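Local coordinates for protein GNA33 (Neisseria gonorrhoeae FA 1090, PDB 2G5D) that probably cleaves the glycosidic bond between MurNAc and GlcNAc in peptidoglycan as a lytic transglycosylase, leaving a 1,6-anhydro ring on the MurNAc residue, at residues F239-G244 and P310-F315; I342-I347 and Q373-A378. All blocks are in the same frame, centred on the assembly; numbering follows the deposited sequence.

Overall arrangement
Contact 1 packs a helix end against a strand in the MltA-specific insert domain, whereas contact 2 joins two chain segments of the 3D domain, which belongs to the double-psi beta-barrel clan. They follow one another in series along the chain. Their centres lie about 19 Å apart and their nearest atoms about 7 Å, so the two do not touch. Contact 1 is a buried aromatic cluster; contact 2 lies near the surface and rests on backbone bonding. Strand 116-129 runs between the two regions, pairing with strand 246-249 just after the helix of contact 1 and with strand 384-391, the antiparallel neighbour of strand 339-342 in contact 2.

Contact 1 of 2, residues F239-G244 and P310-F315; sequences FMHIQG and PSYIFF
His241 pushes its imidazole edge onto the face of Tyr312, with NE2 3.5 Å above the plane of the phenol ring and over its centre. The two planes stand at 66°, an edge-to-face pair. Phe315 completes the aromatic cluster in a second T-shaped pair, this time presenting its own edge to the face of His241, with the planes at 85° and CE1 of Phe315 3.7 Å from CE1 of His241. A histidine suits this place because it offers a face to the edge of Phe315 and an edge to the face of Tyr312 while keeping a polar side: ND1 is hydrogen-bonded to the carbonyl oxygen of Leu237, one turn back in the same helix, which fixes the rotation of the ring. At the imidazole edge CD2 lies 3.1 Å from Ile313 N, and NE2, although close to Ile313 O, makes a poor angle and is not bonded to it.

Both faces of the Phe315 ring are covered. Ile313 CG2 lies on one, and the methyl CE of Met240 lies over the other, 3.8 Å from the ring centroid, a CH-pi contact; SD stands further off and oblique, as part of a Met-aromatic contact. The extended methionine chain bends at its last torsion (chi3 86°), which turns the methyl over the ring. At the edge of the same ring, Gly244 O is 3.2 Å from Phe315 CE2. Gly244 leaves the helix with positive phi, a conformation that favours glycine.

Helix 239-243 and strand 313-315 run almost at right angles, their axes 8.9 Å apart. Strand 255-263, the antiparallel partner of strand 313-317, supplies Ile258 against both Met240 and Phe315, while Arg213 of helix 213-217 packs on His241 and Tyr312.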
# COMPACT_ATOMS: atom_id res chain seq x y z
N PHE A 239 -14.47 -2.37 -0.12
CA PHE A 239 -13.39 -1.63 0.55
C PHE A 239 -12.08 -2.41 0.76
O PHE A 239 -11.01 -1.80 0.83
CB PHE A 239 -13.90 -0.99 1.84
CG PHE A 239 -14.58 0.33 1.62
CD1 PHE A 239 -15.93 0.38 1.26
CD2 PHE A 239 -13.87 1.52 1.74
CE1 PHE A 239 -16.56 1.59 1.04
CE2 PHE A 239 -14.49 2.74 1.50
CZ PHE A 239 -15.84 2.78 1.16
N MET A 240 -12.14 -3.74 0.86
CA MET A 240 -10.94 -4.58 0.79
C MET A 240 -10.22 -4.36 -0.53
O MET A 240 -8.98 -4.32 -0.55
CB MET A 240 -11.27 -6.06 0.95
CG MET A 240 -10.04 -6.96 1.17
SD MET A 240 -10.47 -8.69 1.45
CE MET A 240 -10.59 -9.33 -0.21
N HIS A 241 -10.98 -4.23 -1.62
CA HIS A 241 -10.41 -3.91 -2.92
C HIS A 241 -9.66 -2.57 -2.86
O HIS A 241 -8.55 -2.46 -3.37
CB HIS A 241 -11.49 -3.83 -4.00
CG HIS A 241 -11.88 -5.16 -4.58
ND1 HIS A 241 -12.44 -6.17 -3.83
CD2 HIS A 241 -11.85 -5.61 -5.86
CE1 HIS A 241 -12.71 -7.20 -4.61
NE2 HIS A 241 -12.36 -6.89 -5.85
N ILE A 242 -10.26 -1.58 -2.20
CA ILE A 242 -9.65 -0.25 -2.05
C ILE A 242 -8.33 -0.27 -1.27
O ILE A 242 -7.42 0.50 -1.60
CB ILE A 242 -10.66 0.80 -1.45
CG1 ILE A 242 -11.89 0.93 -2.34
CG2 ILE A 242 -10.00 2.19 -1.31
CD1 ILE A 242 -13.03 1.67 -1.71
N GLN A 243 -8.20 -1.13 -0.26
CA GLN A 243 -6.92 -1.27 0.46
C GLN A 243 -5.95 -2.23 -0.24
O GLN A 243 -4.74 -2.13 -0.06
CB GLN A 243 -7.11 -1.68 1.93
CG GLN A 243 -7.92 -0.69 2.79
CD GLN A 243 -7.13 0.53 3.30
OE1 GLN A 243 -5.92 0.67 3.09
NE2 GLN A 243 -7.84 1.42 3.99
N GLY A 244 -6.49 -3.15 -1.03
CA GLY A 244 -5.66 -4.03 -1.86
C GLY A 244 -5.33 -5.36 -1.22
O GLY A 244 -4.80 -6.28 -1.88
N PRO A 310 -15.24 0.89 -12.02
CA PRO A 310 -14.99 -0.27 -12.92
C PRO A 310 -13.71 -1.05 -12.58
O PRO A 310 -13.53 -2.19 -13.06
CB PRO A 310 -14.90 0.37 -14.31
CG PRO A 310 -14.47 1.77 -14.07
CD PRO A 310 -15.03 2.17 -12.71
N SER A 311 -12.84 -0.44 -11.78
CA SER A 311 -11.64 -1.08 -11.25
C SER A 311 -11.98 -2.31 -10.40
O SER A 311 -12.97 -2.31 -9.69
CB SER A 311 -10.85 -0.08 -10.40
OG SER A 311 -9.71 -0.68 -9.82
N TYR A 312 -11.17 -3.36 -10.51
CA TYR A 312 -11.42 -4.61 -9.80
C TYR A 312 -10.11 -5.28 -9.53
O TYR A 312 -9.26 -5.40 -10.42
CB TYR A 312 -12.33 -5.54 -10.61
CG TYR A 312 -13.07 -6.56 -9.80
CD1 TYR A 312 -14.34 -6.27 -9.27
CD2 TYR A 312 -12.53 -7.82 -9.56
CE1 TYR A 312 -15.04 -7.19 -8.52
CE2 TYR A 312 -13.22 -8.77 -8.81
CZ TYR A 312 -14.48 -8.45 -8.29
OH TYR A 312 -15.18 -9.38 -7.56
N ILE A 313 -9.93 -5.69 -8.28
CA ILE A 313 -8.66 -6.26 -7.85
C ILE A 313 -8.82 -7.76 -7.72
O ILE A 313 -9.84 -8.24 -7.21
CB ILE A 313 -8.11 -5.56 -6.56
CG1 ILE A 313 -7.53 -4.19 -6.91
CG2 ILE A 313 -6.99 -6.36 -5.91
CD1 ILE A 313 -8.53 -3.08 -6.97
N PHE A 314 -7.85 -8.49 -8.23
CA PHE A 314 -7.76 -9.93 -8.04
C PHE A 314 -6.72 -10.25 -6.96
O PHE A 314 -5.75 -9.52 -6.78
CB PHE A 314 -7.47 -10.63 -9.38
CG PHE A 314 -8.50 -10.33 -10.43
CD1 PHE A 314 -8.22 -9.43 -11.45
CD2 PHE A 314 -9.77 -10.90 -10.36
CE1 PHE A 314 -9.17 -9.13 -12.42
CE2 PHE A 314 -10.75 -10.60 -11.32
CZ PHE A 314 -10.45 -9.71 -12.34
N PHE A 315 -6.98 -11.31 -6.22
CA PHE A 315 -6.22 -11.62 -5.03
C PHE A 315 -5.53 -12.98 -5.12
O PHE A 315 -5.74 -13.73 -6.08
CB PHE A 315 -7.14 -11.57 -3.80
CG PHE A 315 -7.68 -10.19 -3.49
CD1 PHE A 315 -8.95 -9.82 -3.91
CD2 PHE A 315 -6.92 -9.27 -2.74
CE1 PHE A 315 -9.46 -8.55 -3.62
CE2 PHE A 315 -7.43 -8.00 -2.44
CZ PHE A 315 -8.69 -7.64 -2.89

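Contact 2 of 2, residues I342-I347 and Q373-A378; sequences IDRHYI and QDTGSA
Ile342 and Asp374 are joined by the one direct hydrogen bond between these segments: Ile342 N donates to Asp374 O at 2.9 Å, with an N-H...O angle of 153° and the donor tilted out of the carbonyl plane. A water lies between the backbone oxygens of Ile342 and Gly376, 3.0 Å from Gly376 O, but its distance to Ile342 O is so short that its exact role is doubtful.

Ile342 turns CG1 between its backbone N and carbonyl carbon (chi1 45°), which sets this branch in van der Waals contact with the carbonyl oxygen of Asp374, CG1 to O 3.6 Å. Apolar contact is slight: Ile342 packs on Ala372, and Thr375 offers its methyl CG2, 3.6 Å from Arg344 CG, to the aliphatic part of the arginine; a long chain fits here, at the exposed margin, because its methylenes can lie against a methyl.

Strands 339-342 and 365-375 run parallel, consistent with the double-psi barrel expected of a 3D domain, and a turn follows around Asp343. Its backbone bonds run from Tyr346 N and Ile347 N to Asp343 O.

Acidic side chains tie down backbone N-H groups inside and outside the segments. Asp343 OD1 accepts from His345 N at 3.0 Å, from above the carboxylate plane, forming an Asx turn, while OD2 receives Gly381 N. Asp374 OD2 takes a weak bond from Thr375 N and a second bond from Ala329 N.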
# COMPACT_ATOMS: atom_id res chain seq x y z
N ILE A 342 5.44 5.86 0.79
CA ILE A 342 6.16 7.09 0.42
C ILE A 342 6.17 7.30 -1.10
O ILE A 342 5.69 6.46 -1.85
CB ILE A 342 7.63 7.08 0.97
CG1 ILE A 342 8.33 5.73 0.72
CG2 ILE A 342 7.67 7.36 2.48
CD1 ILE A 342 8.73 5.46 -0.77
N ASP A 343 6.75 8.41 -1.53
CA ASP A 343 6.91 8.72 -2.94
C ASP A 343 8.37 8.43 -3.27
O ASP A 343 9.27 9.05 -2.73
CB ASP A 343 6.52 10.19 -3.20
CG ASP A 343 6.74 10.63 -4.65
OD1 ASP A 343 7.21 9.85 -5.50
OD2 ASP A 343 6.45 11.80 -4.94
N ARG A 344 8.58 7.48 -4.18
CA ARG A 344 9.92 7.02 -4.56
C ARG A 344 10.73 7.98 -5.42
O ARG A 344 11.92 7.76 -5.66
CB ARG A 344 9.83 5.68 -5.26
CG ARG A 344 9.57 4.52 -4.34
CD ARG A 344 9.63 3.23 -5.13
NE ARG A 344 11.02 2.87 -5.36
CZ ARG A 344 11.41 1.74 -5.95
NH1 ARG A 344 10.51 0.86 -6.37
NH2 ARG A 344 12.71 1.50 -6.10
N HIS A 345 10.09 9.04 -5.91
CA HIS A 345 10.81 10.14 -6.53
C HIS A 345 11.73 10.77 -5.51
O HIS A 345 12.74 11.37 -5.88
CB HIS A 345 9.84 11.22 -7.01
CG HIS A 345 9.06 10.84 -8.24
ND1 HIS A 345 9.66 10.29 -9.35
CD2 HIS A 345 7.75 10.98 -8.54
CE1 HIS A 345 8.74 10.09 -10.28
NE2 HIS A 345 7.57 10.50 -9.82
N TYR A 346 11.35 10.64 -4.24
CA TYR A 346 11.96 11.40 -3.15
C TYR A 346 12.59 10.54 -2.05
O TYR A 346 13.66 10.89 -1.52
CB TYR A 346 10.94 12.42 -2.58
CG TYR A 346 10.58 13.50 -3.60
CD1 TYR A 346 9.31 13.54 -4.19
CD2 TYR A 346 11.52 14.45 -4.02
CE1 TYR A 346 8.98 14.51 -5.15
CE2 TYR A 346 11.20 15.42 -4.98
CZ TYR A 346 9.93 15.45 -5.53
OH TYR A 346 9.59 16.41 -6.47
N ILE A 347 11.95 9.41 -1.72
CA ILE A 347 12.39 8.53 -0.63
C ILE A 347 12.94 7.23 -1.18
O ILE A 347 12.33 6.62 -2.06
CB ILE A 347 11.24 8.19 0.41
CG1 ILE A 347 10.55 9.47 0.93
CG2 ILE A 347 11.77 7.28 1.55
CD1 ILE A 347 11.48 10.54 1.49
N GLN A 373 8.53 1.28 3.21
CA GLN A 373 8.61 -0.01 2.53
C GLN A 373 7.49 -0.20 1.51
O GLN A 373 7.35 -1.28 0.91
CB GLN A 373 8.57 -1.11 3.58
CG GLN A 373 9.80 -1.18 4.48
CD GLN A 373 9.62 -2.20 5.59
OE1 GLN A 373 8.50 -2.60 5.88
NE2 GLN A 373 10.72 -2.61 6.21
N ASP A 374 6.71 0.86 1.29
CA ASP A 374 5.56 0.79 0.41
C ASP A 374 5.37 2.11 -0.33
O ASP A 374 5.96 3.14 0.04
CB ASP A 374 4.33 0.43 1.23
CG ASP A 374 3.21 -0.23 0.39
OD1 ASP A 374 2.09 -0.31 0.91
OD2 ASP A 374 3.45 -0.66 -0.77
N THR A 375 4.54 2.06 -1.38
CA THR A 375 4.17 3.18 -2.23
C THR A 375 2.66 3.15 -2.47
O THR A 375 2.02 2.11 -2.31
CB THR A 375 4.83 3.06 -3.62
OG1 THR A 375 4.46 1.82 -4.22
CG2 THR A 375 6.33 3.13 -3.54
N GLY A 376 2.07 4.29 -2.86
CA GLY A 376 0.69 4.32 -3.36
C GLY A 376 0.55 5.23 -4.57
O GLY A 376 1.39 6.11 -4.77
N SER A 377 -0.50 5.05 -5.37
CA SER A 377 -0.77 5.93 -6.53
C SER A 377 -1.14 7.37 -6.11
O SER A 377 -0.85 8.32 -6.82
CB SER A 377 -1.81 5.31 -7.47
OG SER A 377 -3.06 5.10 -6.84
N ALA A 378 -1.73 7.51 -4.91
CA ALA A 378 -2.12 8.81 -4.36
C ALA A 378 -1.10 9.45 -3.40
O ALA A 378 -1.37 10.49 -2.80
CB ALA A 378 -3.50 8.70 -3.70
O HOH W 1 4.31 6.41 -3.97